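Side-chain contacts in exported gluconolactonase (Xanthomonas campestris pv. campestris, PDB 3DR2), which hydrolyses gluconolactone as a calcium-binding six-bladed beta-propeller enzyme, probably serving secondary glucose metabolism: residues 21-24 with 28-31; 109-114 with 119-124; 39-44 with 76-81. All coordinates share one frame; numbering follows the deposited sequence.

Contact 1 of 3, residues 21-24 with 28-31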
# COMPACT_ATOMS: atom_id res chain seq x y z
N PRO A 21 -16.08 18.15 18.07
CA PRO A 21 -17.34 18.19 17.32
C PRO A 21 -18.06 19.53 17.30
O PRO A 21 -18.10 20.25 18.30
CB PRO A 21 -18.17 17.10 17.99
CG PRO A 21 -17.13 16.11 18.39
CD PRO A 21 -16.05 16.99 18.97
N ARG A 22 -18.63 19.86 16.14
CA ARG A 22 -19.39 21.09 15.92
C ARG A 22 -20.85 20.64 15.91
O ARG A 22 -21.35 20.16 14.89
CB ARG A 22 -19.01 21.69 14.56
CG ARG A 22 -19.79 22.94 14.16
CD ARG A 22 -19.72 23.12 12.65
NE ARG A 22 -20.33 24.37 12.19
CZ ARG A 22 -19.86 25.58 12.48
NH1 ARG A 22 -18.77 25.72 13.22
NH2 ARG A 22 -20.48 26.66 12.00
N ILE A 23 -21.53 20.82 17.04
CA ILE A 23 -22.91 20.37 17.17
C ILE A 23 -23.94 21.48 17.35
O ILE A 23 -23.90 22.22 18.34
CB ILE A 23 -23.06 19.42 18.36
CG1 ILE A 23 -21.98 18.34 18.30
CG2 ILE A 23 -24.44 18.78 18.35
CD1 ILE A 23 -21.88 17.52 19.57
N THR A 24 -24.86 21.59 16.41
CA THR A 24 -25.91 22.60 16.49
C THR A 24 -27.15 21.99 17.13
O THR A 24 -27.83 22.63 17.93
CB THR A 24 -26.25 23.15 15.09
OG1 THR A 24 -26.54 22.06 14.20
CG2 THR A 24 -25.08 23.96 14.55
N LEU A 28 -28.18 15.78 19.39
CA LEU A 28 -26.87 15.22 19.07
C LEU A 28 -25.83 15.64 20.11
O LEU A 28 -24.90 14.89 20.41
CB LEU A 28 -26.42 15.65 17.67
CG LEU A 28 -25.03 15.19 17.22
CD1 LEU A 28 -24.92 13.68 17.34
CD2 LEU A 28 -24.80 15.62 15.78
N ALA A 29 -25.99 16.84 20.65
CA ALA A 29 -25.06 17.34 21.66
C ALA A 29 -25.16 16.45 22.89
O ALA A 29 -24.18 16.21 23.58
CB ALA A 29 -25.39 18.78 22.03
N ALA A 30 -26.37 15.97 23.17
CA ALA A 30 -26.60 15.10 24.32
C ALA A 30 -25.98 13.73 24.07
O ALA A 30 -25.36 13.14 24.95
CB ALA A 30 -28.10 14.96 24.57
N ARG A 31 -26.16 13.22 22.85
CA ARG A 31 -25.61 11.92 22.46
C ARG A 31 -24.09 11.87 22.60
O ARG A 31 -23.52 10.89 23.08
CB ARG A 31 -26.00 11.61 21.01
CG ARG A 31 -25.49 10.27 20.49
CD ARG A 31 -26.31 9.11 21.04
NE ARG A 31 -27.69 9.17 20.58
CZ ARG A 31 -28.09 8.88 19.34
NH1 ARG A 31 -29.38 8.96 19.02
NH2 ARG A 31 -27.22 8.49 18.43
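The flat group at this contact is the peptide joining L28 to A29, and I23 lies over one of its faces. CG2 of I23 stands almost straight above A29 N, 3.4 Å from it, so the methyl meets the flat side of the amide and does not come in along the N-H. On the same face, CD1 of I23 lies out past the border of the peptide, between L28 O and A29 CA, and is 3.8 Å from A29 CA. Side chains close in around CG2: A29 CB touches it at 3.8 Å, while from the L28 side CB and CG press on it and CD2 follows a little farther off. The torsions explain this. In I23, CG2 is the branch anti to the backbone N (chi1 -49° for CG1), and that sends it out from the strand to the helix; the other branch, CG1, runs on extended (chi2 169°) and carries CD1 to A29 CA. No hydrogen bond crosses between the two segments, so apolar contact alone joins them, and a little over half of the 141 Å² they bury comes from I23, the rest from L28 and A29. Only three residues separate the segments, so the chain passes almost at once from the strand into the helix. Helix 26-32 packs on I23 of the short strand 22-23, with P21 and I23 also resting on L32 one turn on. L28 also packs against W251 and W253, and R31 forms a salt bridge with D247 and a cation-pi contact with W251. The weakly bonded strand 22-23, tied by backbone hydrogen bonding between R22 and H272, is the outermost strand of the propeller blade that continues with 269-274, 259-263, 252-254 and 244-246.

Contact 2 of 3, residues 109-114 with 119-124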
# COMPACT_ATOMS: atom_id res chain seq x y z
N ILE A 109 -17.86 -11.02 -3.95
CA ILE A 109 -18.24 -11.01 -2.54
C ILE A 109 -17.73 -12.35 -2.01
O ILE A 109 -18.02 -13.40 -2.59
CB ILE A 109 -19.78 -10.99 -2.36
CG1 ILE A 109 -20.36 -9.72 -2.98
CG2 ILE A 109 -20.12 -11.06 -0.88
CD1 ILE A 109 -19.84 -8.42 -2.37
N THR A 110 -16.97 -12.31 -0.92
CA THR A 110 -16.43 -13.53 -0.32
C THR A 110 -16.81 -13.61 1.16
O THR A 110 -17.29 -12.63 1.73
CB THR A 110 -14.89 -13.59 -0.47
OG1 THR A 110 -14.29 -12.53 0.29
CG2 THR A 110 -14.50 -13.43 -1.94
N ARG A 111 -16.60 -14.77 1.77
CA ARG A 111 -16.93 -14.96 3.18
C ARG A 111 -15.82 -15.77 3.86
O ARG A 111 -15.43 -16.83 3.37
CB ARG A 111 -18.27 -15.69 3.31
CG ARG A 111 -18.79 -15.85 4.73
CD ARG A 111 -20.22 -16.40 4.71
NE ARG A 111 -20.27 -17.72 4.08
CZ ARG A 111 -21.35 -18.23 3.51
NH1 ARG A 111 -22.49 -17.55 3.48
NH2 ARG A 111 -21.29 -19.44 2.97
N SER A 112 -15.32 -15.27 4.99
CA SER A 112 -14.25 -15.95 5.71
C SER A 112 -14.74 -16.99 6.71
O SER A 112 -15.81 -16.84 7.31
CB SER A 112 -13.39 -14.94 6.47
OG SER A 112 -12.83 -13.98 5.61
N ASP A 113 -13.94 -18.04 6.89
CA ASP A 113 -14.26 -19.10 7.84
C ASP A 113 -13.37 -18.89 9.07
O ASP A 113 -12.63 -17.92 9.15
CB ASP A 113 -13.96 -20.48 7.23
CG ASP A 113 -14.94 -20.85 6.13
OD1 ASP A 113 -15.20 -19.99 5.26
OD2 ASP A 113 -15.43 -22.00 6.12
N ALA A 114 -13.44 -19.82 10.03
CA ALA A 114 -12.63 -19.72 11.24
C ALA A 114 -11.18 -19.98 10.86
O ALA A 114 -10.26 -19.70 11.63
CB ALA A 114 -13.10 -20.74 12.27
N HIS A 119 -13.72 -17.43 1.21
CA HIS A 119 -14.24 -18.23 0.10
C HIS A 119 -15.24 -17.45 -0.75
O HIS A 119 -16.01 -16.63 -0.24
CB HIS A 119 -14.90 -19.49 0.66
CG HIS A 119 -13.98 -20.32 1.49
ND1 HIS A 119 -12.92 -21.01 0.96
CD2 HIS A 119 -13.95 -20.55 2.83
CE1 HIS A 119 -12.26 -21.63 1.93
NE2 HIS A 119 -12.87 -21.37 3.08
N LEU A 120 -15.22 -17.71 -2.05
CA LEU A 120 -16.11 -17.03 -3.00
C LEU A 120 -17.60 -17.29 -2.80
O LEU A 120 -18.03 -18.44 -2.69
CB LEU A 120 -15.72 -17.43 -4.43
CG LEU A 120 -16.62 -16.96 -5.58
CD1 LEU A 120 -16.50 -15.46 -5.79
CD2 LEU A 120 -16.21 -17.69 -6.85
N LEU A 121 -18.39 -16.22 -2.76
CA LEU A 121 -19.84 -16.35 -2.64
C LEU A 121 -20.44 -16.09 -4.01
O LEU A 121 -21.25 -16.87 -4.51
CB LEU A 121 -20.41 -15.35 -1.63
CG LEU A 121 -20.23 -15.60 -0.13
CD1 LEU A 121 -21.17 -14.68 0.65
CD2 LEU A 121 -20.53 -17.05 0.21
N VAL A 122 -20.03 -14.98 -4.64
CA VAL A 122 -20.51 -14.63 -5.97
C VAL A 122 -19.56 -13.64 -6.63
O VAL A 122 -19.13 -12.68 -6.01
CB VAL A 122 -21.94 -14.03 -5.92
CG1 VAL A 122 -21.94 -12.69 -5.20
CG2 VAL A 122 -22.49 -13.87 -7.32
N GLY A 123 -19.24 -13.89 -7.90
CA GLY A 123 -18.32 -13.01 -8.60
C GLY A 123 -18.77 -12.62 -9.99
O GLY A 123 -18.02 -12.01 -10.75
N ARG A 124 -20.01 -12.98 -10.33
CA ARG A 124 -20.53 -12.67 -11.65
C ARG A 124 -22.01 -12.32 -11.63
O ARG A 124 -22.73 -12.63 -10.69
CB ARG A 124 -20.33 -13.87 -12.59
CG ARG A 124 -18.89 -14.20 -12.90
CD ARG A 124 -18.76 -15.49 -13.70
NE ARG A 124 -17.35 -15.81 -13.96
CZ ARG A 124 -16.64 -15.28 -14.95
NH1 ARG A 124 -17.19 -14.43 -15.80
NH2 ARG A 124 -15.35 -15.59 -15.08
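A classic beta bulge in an antiparallel hairpin governs this contact: L121 and V122 both face I109. I109 O accepts from L121 N at 2.8 Å and from V122 N at 3.3 Å, both donors lying in the carbonyl plane, while I109 N donates to V122 O at 2.9 Å and 170°. One step further from the bulge, past T110 and L120, R111 and H119 form a hydrogen-bonded pair, R111 N to H119 O and H119 N to R111 O. T110 and L120 are the non-hydrogen-bonded pair between, where T110 CB sits 3.2 Å from H119 O; the hydroxyl of T110 goes to E103. Strand 118-120 is the outer edge of a four-stranded propeller blade, and the corner at L121 carries the chain out of that sheet into 122-125. The extra residue puts the L121 side chain beside R111. Because the arginine chain bends at chi3 (62°), its guanidinium lies across L121, with CD2 centred over one face, 3.6 Å from R111 CZ. L121 CD1 reaches I109 CG2 at 4.1 Å, crossing it at a slant. I109 and V122 run side by side, V122 CG1 touching I109 CB at 4.0 Å, and I109 continues inward onto C102 and F146.

Contact 3 of 3, residues 39-44 with 76-81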
# COMPACT_ATOMS: atom_id res chain seq x y z
N THR A 39 -7.28 8.00 18.36
CA THR A 39 -6.61 7.30 17.27
C THR A 39 -6.29 5.90 17.76
O THR A 39 -5.58 5.74 18.76
CB THR A 39 -5.30 8.01 16.87
OG1 THR A 39 -5.60 9.34 16.43
CG2 THR A 39 -4.60 7.24 15.75
N LEU A 40 -6.81 4.89 17.07
CA LEU A 40 -6.58 3.50 17.45
C LEU A 40 -5.47 2.84 16.64
O LEU A 40 -4.86 1.88 17.08
CB LEU A 40 -7.86 2.68 17.30
CG LEU A 40 -9.09 3.16 18.08
CD1 LEU A 40 -10.27 2.24 17.82
CD2 LEU A 40 -8.76 3.18 19.56
N TYR A 41 -5.23 3.37 15.44
CA TYR A 41 -4.20 2.83 14.56
C TYR A 41 -3.85 3.92 13.56
O TYR A 41 -4.72 4.66 13.14
CB TYR A 41 -4.73 1.60 13.82
CG TYR A 41 -3.69 0.78 13.10
CD1 TYR A 41 -2.83 -0.07 13.80
CD2 TYR A 41 -3.58 0.81 11.70
CE1 TYR A 41 -1.89 -0.86 13.14
CE2 TYR A 41 -2.65 0.03 11.03
CZ TYR A 41 -1.81 -0.81 11.76
OH TYR A 41 -0.90 -1.62 11.10
N ASP A 42 -2.59 4.02 13.19
CA ASP A 42 -2.20 5.04 12.22
C ASP A 42 -1.11 4.56 11.29
O ASP A 42 -0.38 5.35 10.72
CB ASP A 42 -1.75 6.32 12.95
CG ASP A 42 -0.45 6.15 13.74
OD1 ASP A 42 0.10 5.04 13.79
OD2 ASP A 42 0.01 7.15 14.31
N GLN A 43 -1.02 3.24 11.12
CA GLN A 43 0.02 2.67 10.28
C GLN A 43 -0.44 1.99 8.99
O GLN A 43 0.33 1.28 8.35
CB GLN A 43 0.86 1.68 11.10
CG GLN A 43 1.61 2.34 12.25
CD GLN A 43 2.62 3.36 11.77
OE1 GLN A 43 3.48 3.05 10.94
NE2 GLN A 43 2.54 4.58 12.30
N ALA A 44 -1.69 2.20 8.59
CA ALA A 44 -2.17 1.60 7.34
C ALA A 44 -1.92 2.59 6.20
O ALA A 44 -1.23 3.59 6.38
CB ALA A 44 -3.67 1.32 7.45
N GLY A 76 -6.49 -2.65 22.69
CA GLY A 76 -5.69 -1.81 21.82
C GLY A 76 -4.87 -2.55 20.78
O GLY A 76 -4.32 -1.94 19.86
N THR A 77 -4.77 -3.86 20.94
CA THR A 77 -4.00 -4.68 20.00
C THR A 77 -4.66 -4.69 18.63
O THR A 77 -5.88 -4.63 18.53
CB THR A 77 -3.93 -6.14 20.48
OG1 THR A 77 -3.28 -6.20 21.75
CG2 THR A 77 -3.15 -6.99 19.48
N VAL A 78 -3.83 -4.72 17.59
CA VAL A 78 -4.33 -4.80 16.22
C VAL A 78 -3.60 -5.98 15.60
O VAL A 78 -2.36 -6.02 15.58
CB VAL A 78 -4.06 -3.52 15.40
CG1 VAL A 78 -4.60 -3.69 13.98
CG2 VAL A 78 -4.73 -2.32 16.06
N ASP A 79 -4.37 -6.95 15.11
CA ASP A 79 -3.82 -8.15 14.48
C ASP A 79 -4.23 -8.21 13.02
O ASP A 79 -5.23 -7.63 12.62
CB ASP A 79 -4.35 -9.41 15.18
CG ASP A 79 -3.91 -9.50 16.62
OD1 ASP A 79 -2.70 -9.38 16.86
OD2 ASP A 79 -4.78 -9.71 17.50
N VAL A 80 -3.44 -8.92 12.22
CA VAL A 80 -3.78 -9.10 10.81
C VAL A 80 -4.70 -10.32 10.76
O VAL A 80 -4.28 -11.43 11.10
CB VAL A 80 -2.52 -9.37 9.96
CG1 VAL A 80 -2.93 -9.63 8.51
CG2 VAL A 80 -1.57 -8.18 10.03
N LEU A 81 -5.95 -10.11 10.35
CA LEU A 81 -6.93 -11.19 10.26
C LEU A 81 -6.83 -11.91 8.91
O LEU A 81 -6.95 -13.13 8.85
CB LEU A 81 -8.35 -10.65 10.45
CG LEU A 81 -8.64 -10.00 11.81
CD1 LEU A 81 -10.06 -9.41 11.81
CD2 LEU A 81 -8.49 -11.03 12.92
O HOH W 1 -5.52 0.52 19.47
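The backbones of L40-Y41 and G76-V78 pass without pairing, L40 CA and G76 CA 6.9 Å apart, and a single water spans the space between two carbonyls. That water donates to L40 O at 2.8 Å and to G76 O, so the two carbonyls are linked through the water and not by a direct backbone bond; G76 O takes a second hydrogen bond from R8. The side chains of Y41 and V78 make the direct touch. Y41 has its ring anti to the backbone N (chi1 -168°), which swings it across to V78: CD1 meets V78 CG2 at 3.7 Å, and CE1 meets V78 CG1 at 4.0 Å. The valine thus offers both methyls to neighbouring ring carbons, with the two side chains slanting past one another. Contact 3 lies between two neighbouring blades of the propeller. L40 and Y41 form a classic beta bulge opposite L299, in the sheet where strand 38-41 from the N-terminal part of the chain pairs with the C-terminal strand 298-303, the "Velcro" closure of a propeller ring. V78 belongs to the next blade, between strands 6-8 and 68-73; V7 lies against both V78 and Y41, and L70 also packs on the tyrosine. The chain after Y41 folds back over its ring: Q43 N stands 3.5 Å above one face, toward the rim, and A44 CB is at the edge, in the ring plane. Q43 NE2 also donates to D42 OD1 at 2.9 Å, reaching it from above the carboxylate plane. P156 of the second subunit packs on Y41 and Q43, bringing this blade junction to the dimer contact.

Along the chain the order is contact 1, contact 3, contact 2, each closing before the next opens. Contacts 1 and 2 lie on opposite sides of the chain's centre, 39 Å apart between centres; contact 3 is about 28 Å from contact 1 and 24 Å from contact 2, again centre to centre, and no two touch. Contact 1 sits at the outer strand of the 244-274 blade, contact 3 joins the closing blade to its neighbour, and contact 2 lies in the 88-120 blade that follows. Helix 26-32 is followed in the chain by strand 38-41; strands 6-8, 14-15 and 22-23 lie at the outer edge of three blades, consistent with the N-terminal chain helping to tie the ring together.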